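Tautomerase (Bordetella trematum, PDB 6VVR) belongs to the tautomerase superfamily of small enzymes and assembles as a trimer, each chain being built from two similar beta-alpha-beta halves. Local coordinates at residues 21-26 and 85-90; 28-33 and 77-82; 6-11 and 45-50; 2-7 and 62-67; 81-86 and 98-103. All coordinates share one frame; numbering follows the deposited sequence.

Contact 1: residues 21-26 and 85-90; sequences KALSDA and QAVSAS
Ala86 carries this helix-helix contact, its one methyl group set among three residues of the facing helix. Helices 21-26 and 85-90 run nearly antiparallel, at 155°, and their axes approach to 9.0 Å. Alanine suits that spacing, since Ala22 and Ala86 meet with nothing larger than a methyl on each side, CB to CB at 4.2 Å. One turn further along, Ala26 adds its own CB, 4.1 Å from Ala86 CB, so the Ala86 methyl projects between residues one helical turn apart. Leu23 closes the inner side. Its CG stands anti to the carbonyl carbon (chi1 -68°) and the extended chain brings CD2 across, 3.9 Å from Ala86 CB. The same CD2 lies 3.8 Å from Val87 CG2, the two branched side chains crossing obliquely. Ala22, whose methyl also points at the other helix, meets a polar atom there: its CB is 3.4 Å from Ser90 OG. That hydroxyl is committed within its own helix, where Ser90 OG donates to Ala86 O at 2.7 Å in the carbonyl plane. Ala86 O thus accepts two bonds from one residue, Ser90 OG and the regular helical Ser90 N. A serine turned back in this way (chi1 -54°) can therefore sit against a methyl without needing a partner across the gap. Toward the sheet, Leu23 also packs on Leu83 of helix 73-91, and Val87 rests on Val63 of strand 61-68 and Val98 of strand 98-105; on another side of helix 13-31, Lys21 and Ser24 pack on Val56 and Ile51 of the second subunit.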
# COMPACT_ATOMS: atom_id res chain seq x y z
N LYS A 21 -16.31 4.10 10.39
CA LYS A 21 -16.91 5.40 10.67
C LYS A 21 -16.01 6.25 11.56
O LYS A 21 -15.87 7.46 11.33
CB LYS A 21 -18.27 5.21 11.33
CG LYS A 21 -19.29 4.53 10.44
CD LYS A 21 -20.65 4.52 11.12
CE LYS A 21 -21.71 3.88 10.23
NZ LYS A 21 -23.09 4.33 10.61
N ALA A 22 -15.40 5.64 12.59
CA ALA A 22 -14.55 6.42 13.48
C ALA A 22 -13.31 6.93 12.76
O ALA A 22 -12.84 8.04 13.04
CB ALA A 22 -14.14 5.59 14.70
N LEU A 23 -12.76 6.14 11.84
CA LEU A 23 -11.60 6.61 11.08
C LEU A 23 -11.99 7.76 10.18
O LEU A 23 -11.28 8.77 10.10
CB LEU A 23 -11.01 5.46 10.27
CG LEU A 23 -10.35 4.35 11.08
CD1 LEU A 23 -9.90 3.28 10.12
CD2 LEU A 23 -9.17 4.88 11.88
N SER A 24 -13.14 7.64 9.50
CA SER A 24 -13.57 8.70 8.60
C SER A 24 -13.79 10.00 9.38
O SER A 24 -13.27 11.06 9.01
CB SER A 24 -14.84 8.28 7.86
OG SER A 24 -15.39 9.36 7.12
N ASP A 25 -14.54 9.93 10.49
CA ASP A 25 -14.72 11.11 11.32
C ASP A 25 -13.40 11.65 11.86
O ASP A 25 -13.23 12.87 11.99
CB ASP A 25 -15.66 10.81 12.49
CG ASP A 25 -16.24 12.06 13.10
OD1 ASP A 25 -16.73 12.94 12.35
OD2 ASP A 25 -16.16 12.20 14.34
N ALA A 26 -12.45 10.77 12.17
CA ALA A 26 -11.17 11.24 12.68
C ALA A 26 -10.44 12.05 11.62
O ALA A 26 -9.76 13.03 11.95
CB ALA A 26 -10.31 10.07 13.15
N GLN A 85 -5.91 6.95 17.98
CA GLN A 85 -6.93 6.85 19.03
C GLN A 85 -8.24 6.26 18.50
O GLN A 85 -8.91 5.51 19.23
CB GLN A 85 -7.16 8.23 19.67
CG GLN A 85 -5.93 8.76 20.44
CD GLN A 85 -6.01 10.25 20.75
OE1 GLN A 85 -6.86 10.97 20.23
NE2 GLN A 85 -5.10 10.73 21.61
N ALA A 86 -8.60 6.55 17.25
CA ALA A 86 -9.81 5.95 16.67
C ALA A 86 -9.69 4.43 16.60
O ALA A 86 -10.65 3.71 16.90
CB ALA A 86 -10.07 6.55 15.29
N VAL A 87 -8.52 3.92 16.20
CA VAL A 87 -8.33 2.48 16.16
C VAL A 87 -8.38 1.89 17.57
O VAL A 87 -9.13 0.95 17.83
CB VAL A 87 -6.99 2.12 15.47
CG1 VAL A 87 -6.75 0.62 15.56
CG2 VAL A 87 -6.98 2.59 14.03
N SER A 88 -7.58 2.45 18.48
CA SER A 88 -7.54 1.93 19.85
C SER A 88 -8.92 1.89 20.47
O SER A 88 -9.30 0.89 21.11
CB SER A 88 -6.59 2.77 20.71
OG SER A 88 -5.39 3.01 20.02
N ALA A 89 -9.70 2.96 20.32
CA ALA A 89 -11.02 3.00 20.93
C ALA A 89 -11.97 2.01 20.27
O ALA A 89 -12.65 1.24 20.96
CB ALA A 89 -11.59 4.42 20.87
N SER A 90 -12.03 2.02 18.94
CA SER A 90 -13.02 1.20 18.24
C SER A 90 -12.78 -0.29 18.44
O SER A 90 -13.73 -1.08 18.49
CB SER A 90 -13.02 1.52 16.74
OG SER A 90 -13.21 2.90 16.52

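Contact 2: residues 28-33 and 77-82; sequences VQSIGA and AALILA
Ser30 gives up the most surface here, and it meets residues 77-82 through both of its side-chain atoms. Ser30 CB lies 3.8 Å from Ala82 CB and 3.7 Å from Ala78 O, while Ser30 OG is only 3.3 Å from Leu79 CD1. Small residues suit this side, because the backbones come close: the CA atoms of Ser30 and Leu79 are 5.3 Å apart. Ile31 adds a larger apolar group through its short branch, CG2 against Leu79 CB at 3.6 Å, the two chains crossing obliquely. Behind this first shell, the serine hydroxyl is fixed from its own helix. OG occupies the crowded position between backbone N and carbonyl carbon (chi1 69°) and is hydrogen-bonded to Ala26 O one turn earlier. Ile31 ends the helix; Gly32 follows with a positive phi of 68°, a conformation easy for glycine, and its N still bonds to Val28 O at 2.9 Å. Further out, Ile31 touches Pro1, and Leu79 reaches Leu102 of strand 98-105. Since the hydroxyl is satisfied by Ala26 O, the polar oxygen can lie against a leucine methyl, and the helices are held together here by dispersion and fit.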
# COMPACT_ATOMS: atom_id res chain seq x y z
N VAL A 28 -11.93 13.85 9.15
CA VAL A 28 -12.65 15.11 9.04
C VAL A 28 -12.31 16.03 10.21
O VAL A 28 -12.00 17.21 10.02
CB VAL A 28 -14.17 14.83 8.95
CG1 VAL A 28 -14.97 16.14 9.02
CG2 VAL A 28 -14.48 14.05 7.68
N GLN A 29 -12.33 15.50 11.44
CA GLN A 29 -12.16 16.37 12.60
C GLN A 29 -10.73 16.88 12.71
O GLN A 29 -10.51 18.05 13.04
CB GLN A 29 -12.58 15.64 13.88
CG GLN A 29 -14.09 15.46 14.05
CD GLN A 29 -14.89 16.72 13.72
OE1 GLN A 29 -15.66 16.75 12.77
NE2 GLN A 29 -14.70 17.76 14.53
N SER A 30 -9.75 16.03 12.41
CA SER A 30 -8.37 16.40 12.72
C SER A 30 -7.78 17.36 11.69
O SER A 30 -7.03 18.26 12.07
CB SER A 30 -7.50 15.14 12.84
OG SER A 30 -7.33 14.51 11.58
N ILE A 31 -8.09 17.20 10.40
CA ILE A 31 -7.49 18.05 9.38
C ILE A 31 -8.52 18.82 8.56
O ILE A 31 -8.13 19.57 7.65
CB ILE A 31 -6.56 17.25 8.45
CG1 ILE A 31 -7.37 16.35 7.51
CG2 ILE A 31 -5.57 16.42 9.27
CD1 ILE A 31 -6.53 15.70 6.42
N GLY A 32 -9.80 18.68 8.85
CA GLY A 32 -10.81 19.45 8.13
C GLY A 32 -10.97 19.08 6.68
O GLY A 32 -11.38 19.92 5.87
N ALA A 33 -10.65 17.84 6.31
CA ALA A 33 -10.85 17.41 4.94
C ALA A 33 -12.34 17.33 4.63
O ALA A 33 -13.14 16.97 5.50
CB ALA A 33 -10.20 16.04 4.70
N ALA A 77 0.43 15.77 12.51
CA ALA A 77 0.51 15.20 13.86
C ALA A 77 -0.87 14.97 14.44
O ALA A 77 -1.14 13.91 15.02
CB ALA A 77 1.34 16.12 14.77
N ALA A 78 -1.78 15.94 14.29
CA ALA A 78 -3.15 15.76 14.75
C ALA A 78 -3.80 14.56 14.08
O ALA A 78 -4.56 13.82 14.72
CB ALA A 78 -3.96 17.02 14.47
N LEU A 79 -3.52 14.35 12.79
CA LEU A 79 -4.15 13.26 12.05
C LEU A 79 -3.65 11.90 12.54
O LEU A 79 -4.44 10.99 12.75
CB LEU A 79 -3.90 13.44 10.55
CG LEU A 79 -4.40 12.37 9.57
CD1 LEU A 79 -5.92 12.21 9.60
CD2 LEU A 79 -3.92 12.71 8.15
N ILE A 80 -2.33 11.75 12.70
CA ILE A 80 -1.76 10.50 13.21
C ILE A 80 -2.33 10.19 14.58
O ILE A 80 -2.73 9.05 14.87
CB ILE A 80 -0.22 10.58 13.26
CG1 ILE A 80 0.36 10.63 11.85
CG2 ILE A 80 0.35 9.41 14.07
CD1 ILE A 80 1.83 10.99 11.81
N LEU A 81 -2.39 11.20 15.45
CA LEU A 81 -2.89 11.00 16.80
C LEU A 81 -4.36 10.61 16.78
O LEU A 81 -4.76 9.66 17.48
CB LEU A 81 -2.69 12.28 17.62
CG LEU A 81 -3.00 12.28 19.12
CD1 LEU A 81 -2.14 11.25 19.85
CD2 LEU A 81 -2.75 13.67 19.69
N ALA A 82 -5.17 11.31 15.98
CA ALA A 82 -6.61 11.04 15.96
C ALA A 82 -6.90 9.67 15.36
O ALA A 82 -7.82 8.97 15.81
CB ALA A 82 -7.34 12.13 15.18

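Contact 3: residues 6-11 and 45-50; sequences HIMQGH and YAAADV
Tyr45 runs back along strand 2-8, and almost every atom on one side of it meets that strand. At the root, Tyr45 CB sits 3.9 Å from Ile7 O. The ring then turns its edge to the same oxygen, which lies in the ring plane 3.4 Å from Tyr45 CD1. One atom further, Tyr45 CE1 comes within 3.5 Å of His6 CB, and at the tip Tyr45 OH is hydrogen-bonded to His6 ND1 at 2.7 Å. The two side chains lie side by side and point the same way, with ring planes 46° apart and rims meeting, so neither ring covers the other's face. Tyrosine suits the place by its length, spanning from residue 45 to a histidine two residues back from Met8, its bridge partner. The backbone sets this register through a parallel bridge: Tyr45 N donates to Ile7 O at 2.8 Å, nearly along the C=O axis, and Gln9 N donates to Tyr45 O, also at 2.8 Å and nearly straight (172°), from above the carbonyl plane. Met8, bent at chi2 and chi3, curls its tip toward the loop, so that Met8 CE rests 3.7 Å from Val50 CG2. Val50 in turn pairs in an antiparallel ladder with a strand of the third subunit, whose Ile41 and Leu42 pack on His6 and Tyr45. The buried imidazole is held at both nitrogens, by Tyr45 OH and by Asn4 OD1, which probably fixes its rotation, while the single bond at its tip helps set the tyrosine.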
# COMPACT_ATOMS: atom_id res chain seq x y z
N HIS A 6 -5.55 -2.19 8.23
CA HIS A 6 -5.10 -3.57 8.33
C HIS A 6 -5.20 -3.98 9.79
O HIS A 6 -4.54 -3.37 10.63
CB HIS A 6 -3.66 -3.68 7.81
CG HIS A 6 -3.49 -3.10 6.43
ND1 HIS A 6 -3.53 -3.88 5.29
CD2 HIS A 6 -3.33 -1.82 6.01
CE1 HIS A 6 -3.38 -3.10 4.23
NE2 HIS A 6 -3.26 -1.85 4.64
N ILE A 7 -6.06 -4.95 10.09
CA ILE A 7 -6.35 -5.32 11.47
C ILE A 7 -6.30 -6.84 11.59
O ILE A 7 -6.32 -7.57 10.60
CB ILE A 7 -7.72 -4.79 11.95
CG1 ILE A 7 -8.86 -5.41 11.15
CG2 ILE A 7 -7.77 -3.28 11.86
CD1 ILE A 7 -10.24 -5.07 11.71
N MET A 8 -6.22 -7.30 12.83
CA MET A 8 -6.24 -8.72 13.10
C MET A 8 -7.65 -9.27 12.92
O MET A 8 -8.64 -8.58 13.19
CB MET A 8 -5.75 -9.01 14.52
CG MET A 8 -4.38 -8.44 14.85
SD MET A 8 -3.17 -8.90 13.60
CE MET A 8 -3.11 -10.67 13.79
N GLN A 9 -7.73 -10.51 12.44
CA GLN A 9 -8.99 -11.25 12.48
C GLN A 9 -9.51 -11.30 13.91
O GLN A 9 -8.75 -11.31 14.88
CB GLN A 9 -8.79 -12.68 11.97
CG GLN A 9 -8.67 -12.82 10.47
CD GLN A 9 -8.50 -14.28 10.06
OE1 GLN A 9 -8.53 -15.18 10.89
NE2 GLN A 9 -8.30 -14.51 8.76
N GLY A 10 -10.83 -11.36 14.04
CA GLY A 10 -11.44 -11.60 15.34
C GLY A 10 -12.40 -10.53 15.81
O GLY A 10 -13.12 -10.78 16.79
N HIS A 11 -12.46 -9.37 15.18
CA HIS A 11 -13.41 -8.35 15.58
C HIS A 11 -14.73 -8.56 14.85
O HIS A 11 -14.76 -9.12 13.75
CB HIS A 11 -12.86 -6.95 15.31
CG HIS A 11 -11.61 -6.64 16.09
ND1 HIS A 11 -11.63 -6.19 17.39
CD2 HIS A 11 -10.30 -6.74 15.75
CE1 HIS A 11 -10.39 -6.01 17.81
NE2 HIS A 11 -9.56 -6.34 16.84
N TYR A 45 -6.24 -9.87 9.02
CA TYR A 45 -5.10 -10.79 8.94
C TYR A 45 -5.19 -11.84 10.03
O TYR A 45 -5.44 -11.52 11.20
CB TYR A 45 -3.77 -10.05 9.08
CG TYR A 45 -3.54 -9.08 7.95
CD1 TYR A 45 -4.25 -7.89 7.89
CD2 TYR A 45 -2.66 -9.38 6.92
CE1 TYR A 45 -4.08 -7.02 6.84
CE2 TYR A 45 -2.47 -8.50 5.87
CZ TYR A 45 -3.18 -7.32 5.84
OH TYR A 45 -3.01 -6.44 4.80
N ALA A 46 -4.93 -13.09 9.66
CA ALA A 46 -4.75 -14.14 10.64
C ALA A 46 -3.46 -13.91 11.41
O ALA A 46 -2.50 -13.34 10.88
CB ALA A 46 -4.72 -15.51 9.97
N ALA A 47 -3.43 -14.36 12.67
CA ALA A 47 -2.25 -14.15 13.50
C ALA A 47 -1.00 -14.75 12.86
O ALA A 47 0.10 -14.18 12.95
CB ALA A 47 -2.49 -14.73 14.89
N ALA A 48 -1.14 -15.89 12.19
CA ALA A 48 0.00 -16.54 11.57
C ALA A 48 0.61 -15.71 10.45
O ALA A 48 1.74 -15.98 10.05
CB ALA A 48 -0.38 -17.91 11.02
N ASP A 49 -0.11 -14.71 9.94
CA ASP A 49 0.34 -13.92 8.81
C ASP A 49 0.92 -12.56 9.21
O ASP A 49 1.12 -11.71 8.34
CB ASP A 49 -0.80 -13.74 7.81
CG ASP A 49 -1.17 -15.04 7.10
OD1 ASP A 49 -0.27 -15.88 6.90
OD2 ASP A 49 -2.36 -15.21 6.74
N VAL A 50 1.19 -12.34 10.50
CA VAL A 50 1.80 -11.10 10.96
C VAL A 50 2.99 -11.42 11.85
O VAL A 50 3.04 -12.45 12.53
CB VAL A 50 0.80 -10.19 11.71
CG1 VAL A 50 -0.52 -10.07 10.96
CG2 VAL A 50 0.56 -10.70 13.11

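Contact 4: residues 2-7 and 62-67; sequences LLNVHI and LVNVDL
Asn4 OD1 is gripped by two donors. Along the same strand, His6 NE2 gives it a straight bond of 2.9 Å (170°) on a lone pair and in the plane of the imidazole; the other ring nitrogen, ND1, is hydrogen-bonded to Tyr45 OH, so the ring is held from both sides. From the neighbouring strand, Asn64 ND2 reaches Asn4 OD1 at 3.1 Å, with the donor 26° above the plane of the acceptor's carbonyl. The two amides cross obliquely, and Asn4 can serve both donors because its CG takes the crowded position between backbone N and carbonyl carbon (chi1 50°), which brings OD1 over Asn64. Beneath this network, strands 2-7 and 62-67 form a regular antiparallel ladder. The hydrogen-bonded pairs Leu2-Asp66, Asn4-Asn64 and His6-Leu62 each contribute two backbone bonds. Their side chains share one face, while Leu3, Val5, Val63 and Val65 share the other, which helices 13-31 and 73-91 cover. There Leu3 CD2 lies 3.9 Å from Val63 CG1; beta-branched valines suit a strand packed beneath helices. Asp66 is salt-bridged to Arg103 of its own chain and to Arg103 of the second subunit. The sheet thus has an apolar helix side and a mixed face, with Asn4, His6, Asn64 and Asp66 among Leu2 and Leu62, turned to the neighbouring subunits, where one amide oxygen takes both an amide and an imidazole N-H and a buried carboxylate is probably kept ionised by arginines.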
# COMPACT_ATOMS: atom_id res chain seq x y z
N LEU A 2 -7.05 8.88 1.36
CA LEU A 2 -7.40 7.51 1.02
C LEU A 2 -6.74 6.59 2.03
O LEU A 2 -5.51 6.51 2.08
CB LEU A 2 -6.98 7.18 -0.41
CG LEU A 2 -7.51 8.22 -1.42
CD1 LEU A 2 -7.11 7.84 -2.82
CD2 LEU A 2 -9.02 8.37 -1.32
N LEU A 3 -7.55 5.91 2.83
CA LEU A 3 -7.05 5.07 3.92
C LEU A 3 -7.19 3.60 3.55
O LEU A 3 -8.24 3.17 3.06
CB LEU A 3 -7.81 5.33 5.21
CG LEU A 3 -7.45 6.56 6.05
CD1 LEU A 3 -7.70 7.86 5.29
CD2 LEU A 3 -8.22 6.55 7.36
N ASN A 4 -6.15 2.82 3.80
CA ASN A 4 -6.29 1.38 3.79
C ASN A 4 -5.83 0.86 5.14
O ASN A 4 -4.74 1.22 5.61
CB ASN A 4 -5.56 0.71 2.62
CG ASN A 4 -4.14 1.15 2.48
OD1 ASN A 4 -3.22 0.45 2.91
ND2 ASN A 4 -3.93 2.29 1.83
N VAL A 5 -6.68 0.06 5.77
CA VAL A 5 -6.59 -0.28 7.18
C VAL A 5 -6.42 -1.78 7.31
O VAL A 5 -7.08 -2.56 6.61
CB VAL A 5 -7.85 0.18 7.94
CG1 VAL A 5 -7.67 -0.03 9.44
CG2 VAL A 5 -8.12 1.63 7.61
N HIS A 6 -5.55 -2.19 8.23
CA HIS A 6 -5.10 -3.57 8.33
C HIS A 6 -5.20 -3.98 9.79
O HIS A 6 -4.54 -3.37 10.63
CB HIS A 6 -3.66 -3.68 7.81
CG HIS A 6 -3.49 -3.10 6.43
ND1 HIS A 6 -3.53 -3.88 5.29
CD2 HIS A 6 -3.33 -1.82 6.01
CE1 HIS A 6 -3.38 -3.10 4.23
NE2 HIS A 6 -3.26 -1.85 4.64
N ILE A 7 -6.06 -4.95 10.09
CA ILE A 7 -6.35 -5.32 11.47
C ILE A 7 -6.30 -6.84 11.59
O ILE A 7 -6.32 -7.57 10.60
CB ILE A 7 -7.72 -4.79 11.95
CG1 ILE A 7 -8.86 -5.41 11.15
CG2 ILE A 7 -7.77 -3.28 11.86
CD1 ILE A 7 -10.24 -5.07 11.71
N LEU A 62 -2.77 -1.28 11.53
CA LEU A 62 -2.02 -0.38 10.67
C LEU A 62 -2.99 0.44 9.84
O LEU A 62 -3.87 -0.12 9.19
CB LEU A 62 -1.08 -1.17 9.75
CG LEU A 62 -0.33 -0.32 8.72
CD1 LEU A 62 0.68 0.62 9.41
CD2 LEU A 62 0.35 -1.22 7.69
N VAL A 63 -2.82 1.77 9.87
CA VAL A 63 -3.59 2.68 9.02
C VAL A 63 -2.62 3.36 8.07
O VAL A 63 -1.75 4.12 8.51
CB VAL A 63 -4.38 3.72 9.84
CG1 VAL A 63 -5.22 4.61 8.92
CG2 VAL A 63 -5.28 3.04 10.89
N ASN A 64 -2.74 3.07 6.78
CA ASN A 64 -1.99 3.76 5.74
C ASN A 64 -2.85 4.85 5.12
O ASN A 64 -3.98 4.58 4.70
CB ASN A 64 -1.55 2.78 4.65
CG ASN A 64 -0.56 1.75 5.16
OD1 ASN A 64 0.25 2.04 6.05
ND2 ASN A 64 -0.61 0.55 4.60
N VAL A 65 -2.31 6.06 5.04
CA VAL A 65 -3.03 7.23 4.54
C VAL A 65 -2.27 7.81 3.36
O VAL A 65 -1.13 8.27 3.52
CB VAL A 65 -3.20 8.31 5.63
CG1 VAL A 65 -4.05 9.46 5.08
CG2 VAL A 65 -3.77 7.72 6.91
N ASP A 66 -2.88 7.78 2.18
CA ASP A 66 -2.39 8.53 1.04
C ASP A 66 -3.19 9.82 0.98
O ASP A 66 -4.42 9.79 0.85
CB ASP A 66 -2.53 7.73 -0.26
CG ASP A 66 -1.65 6.50 -0.29
OD1 ASP A 66 -0.48 6.59 0.12
OD2 ASP A 66 -2.13 5.44 -0.70
N LEU A 67 -2.51 10.95 1.14
CA LEU A 67 -3.20 12.23 1.19
C LEU A 67 -2.43 13.29 0.41
O LEU A 67 -1.22 13.21 0.23
CB LEU A 67 -3.43 12.70 2.64
CG LEU A 67 -2.28 13.39 3.37
CD1 LEU A 67 -2.78 14.01 4.67
CD2 LEU A 67 -1.15 12.40 3.64

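Contact 5: residues 81-86 and 98-103; sequences LALNQA and VRVVLR
Helix 81-86 crosses strand 98-103 in a roughly antiparallel sense, at 146°, with axes 8.2 Å apart at their nearest. The backbones draw together at one end, where Asn84 CA is 6.2 Å from Val98 CA. Further along, Leu83 extends down from the helix and its CD1 meets Val100 CG1 at 4.0 Å, the side chains crossing at about a right angle; leucine and valine fill the layer between helix and sheet in this beta-alpha-beta unit. Asn84 and Val98 slide past each other in opposite directions. With CG roughly anti to its backbone N (chi1 -151°), the asparagine brings ND2 to 3.5 Å from Val98 CG1, and ND2 also gives Val98 O a weak bond of 3.3 Å. A stronger donor shares that oxygen: Arg99 NH2 bonds to Val98 O at 2.8 Å from above the carbonyl plane, and to Lys96 O as well. One water accepts weakly from Asn84 ND2 and from Val100 N. Val100 and Leu102 further make backbone hydrogen bonds to the third subunit, and Asn84 packs on its Gly115. An amide suits this margin of the apolar layer, where its N-H groups serve a carbonyl and a water through individually weak bonds beside a well-held arginine.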
# COMPACT_ATOMS: atom_id res chain seq x y z
N LEU A 81 -2.39 11.20 15.45
CA LEU A 81 -2.89 11.00 16.80
C LEU A 81 -4.36 10.61 16.78
O LEU A 81 -4.76 9.66 17.48
CB LEU A 81 -2.69 12.28 17.62
CG LEU A 81 -3.00 12.28 19.12
CD1 LEU A 81 -2.14 11.25 19.85
CD2 LEU A 81 -2.75 13.67 19.69
N ALA A 82 -5.17 11.31 15.98
CA ALA A 82 -6.61 11.04 15.96
C ALA A 82 -6.90 9.67 15.36
O ALA A 82 -7.82 8.97 15.81
CB ALA A 82 -7.34 12.13 15.18
N LEU A 83 -6.16 9.27 14.32
CA LEU A 83 -6.36 7.95 13.75
C LEU A 83 -5.92 6.85 14.72
O LEU A 83 -6.63 5.85 14.89
CB LEU A 83 -5.60 7.83 12.42
CG LEU A 83 -6.18 8.68 11.29
CD1 LEU A 83 -5.25 8.66 10.09
CD2 LEU A 83 -7.58 8.18 10.90
N ASN A 84 -4.76 7.03 15.37
CA ASN A 84 -4.33 6.04 16.36
C ASN A 84 -5.39 5.85 17.44
O ASN A 84 -5.76 4.72 17.76
CB ASN A 84 -2.99 6.47 16.98
CG ASN A 84 -2.14 5.26 17.44
OD1 ASN A 84 -2.30 4.77 18.56
ND2 ASN A 84 -1.23 4.80 16.58
N GLN A 85 -5.91 6.95 17.98
CA GLN A 85 -6.93 6.85 19.03
C GLN A 85 -8.24 6.26 18.50
O GLN A 85 -8.91 5.51 19.23
CB GLN A 85 -7.16 8.23 19.67
CG GLN A 85 -5.93 8.76 20.44
CD GLN A 85 -6.01 10.25 20.75
OE1 GLN A 85 -6.86 10.97 20.23
NE2 GLN A 85 -5.10 10.73 21.61
N ALA A 86 -8.60 6.55 17.25
CA ALA A 86 -9.81 5.95 16.67
C ALA A 86 -9.69 4.43 16.60
O ALA A 86 -10.65 3.71 16.90
CB ALA A 86 -10.07 6.55 15.29
N VAL A 98 -0.68 0.01 17.57
CA VAL A 98 -1.23 0.62 16.37
C VAL A 98 -0.13 1.45 15.72
O VAL A 98 0.68 2.06 16.43
CB VAL A 98 -2.45 1.49 16.71
CG1 VAL A 98 -3.06 2.10 15.45
CG2 VAL A 98 -3.48 0.67 17.46
N ARG A 99 -0.10 1.47 14.39
CA ARG A 99 0.79 2.35 13.64
C ARG A 99 -0.01 3.07 12.56
O ARG A 99 -0.94 2.50 11.98
CB ARG A 99 1.95 1.57 13.00
CG ARG A 99 2.99 1.05 13.99
CD ARG A 99 3.64 2.18 14.80
NE ARG A 99 4.66 1.65 15.72
CZ ARG A 99 4.40 1.19 16.94
NH1 ARG A 99 5.39 0.73 17.71
NH2 ARG A 99 3.15 1.18 17.40
N VAL A 100 0.36 4.32 12.30
CA VAL A 100 -0.23 5.14 11.24
C VAL A 100 0.90 5.64 10.36
O VAL A 100 1.91 6.14 10.87
CB VAL A 100 -1.01 6.34 11.80
CG1 VAL A 100 -1.62 7.16 10.64
CG2 VAL A 100 -2.06 5.90 12.78
N VAL A 101 0.74 5.52 9.04
CA VAL A 101 1.72 5.99 8.06
C VAL A 101 1.02 6.96 7.12
O VAL A 101 -0.02 6.62 6.55
CB VAL A 101 2.32 4.83 7.26
CG1 VAL A 101 3.34 5.36 6.24
CG2 VAL A 101 2.94 3.80 8.20
N LEU A 102 1.59 8.15 6.97
CA LEU A 102 1.08 9.14 6.03
C LEU A 102 2.01 9.18 4.83
O LEU A 102 3.23 9.26 4.98
CB LEU A 102 0.99 10.53 6.65
CG LEU A 102 0.30 10.68 8.01
CD1 LEU A 102 0.27 12.15 8.42
CD2 LEU A 102 -1.13 10.10 8.00
N ARG A 103 1.43 9.11 3.63
CA ARG A 103 2.19 9.28 2.40
C ARG A 103 1.72 10.56 1.74
O ARG A 103 0.58 10.64 1.26
CB ARG A 103 2.01 8.07 1.48
CG ARG A 103 2.22 6.74 2.20
CD ARG A 103 2.66 5.65 1.25
NE ARG A 103 2.60 4.34 1.90
CZ ARG A 103 1.50 3.60 1.99
NH1 ARG A 103 1.56 2.42 2.58
NH2 ARG A 103 0.35 4.03 1.46
O HOH W 1 1.02 5.57 14.99

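Overall arrangement
The five contacts trace the tautomerase fold, two beta-alpha-beta halves sharing one four-stranded sheet. Contacts 1 and 2, with centres about 11 Å apart, join helices 13-31 and 73-91, one from each half, and touch at Ala26 and Ala82. Contact 4, its centre about 3 Å from that of the chain, joins strands 2-8 and 61-68 beneath them. Contact 5, its centre about 8 Å from that of contact 4, links helix 73-91 to strand 98-105, outermost within the chain, and follows contacts 3 and 4 along the chain. Contact 3 joins the far end of strand 2-8 to the loop after strand 39-45, its centre about 26 Å from that of contact 2. Helix layer and sheet are thus tied together, while contacts 3 and 5 both meet the third subunit.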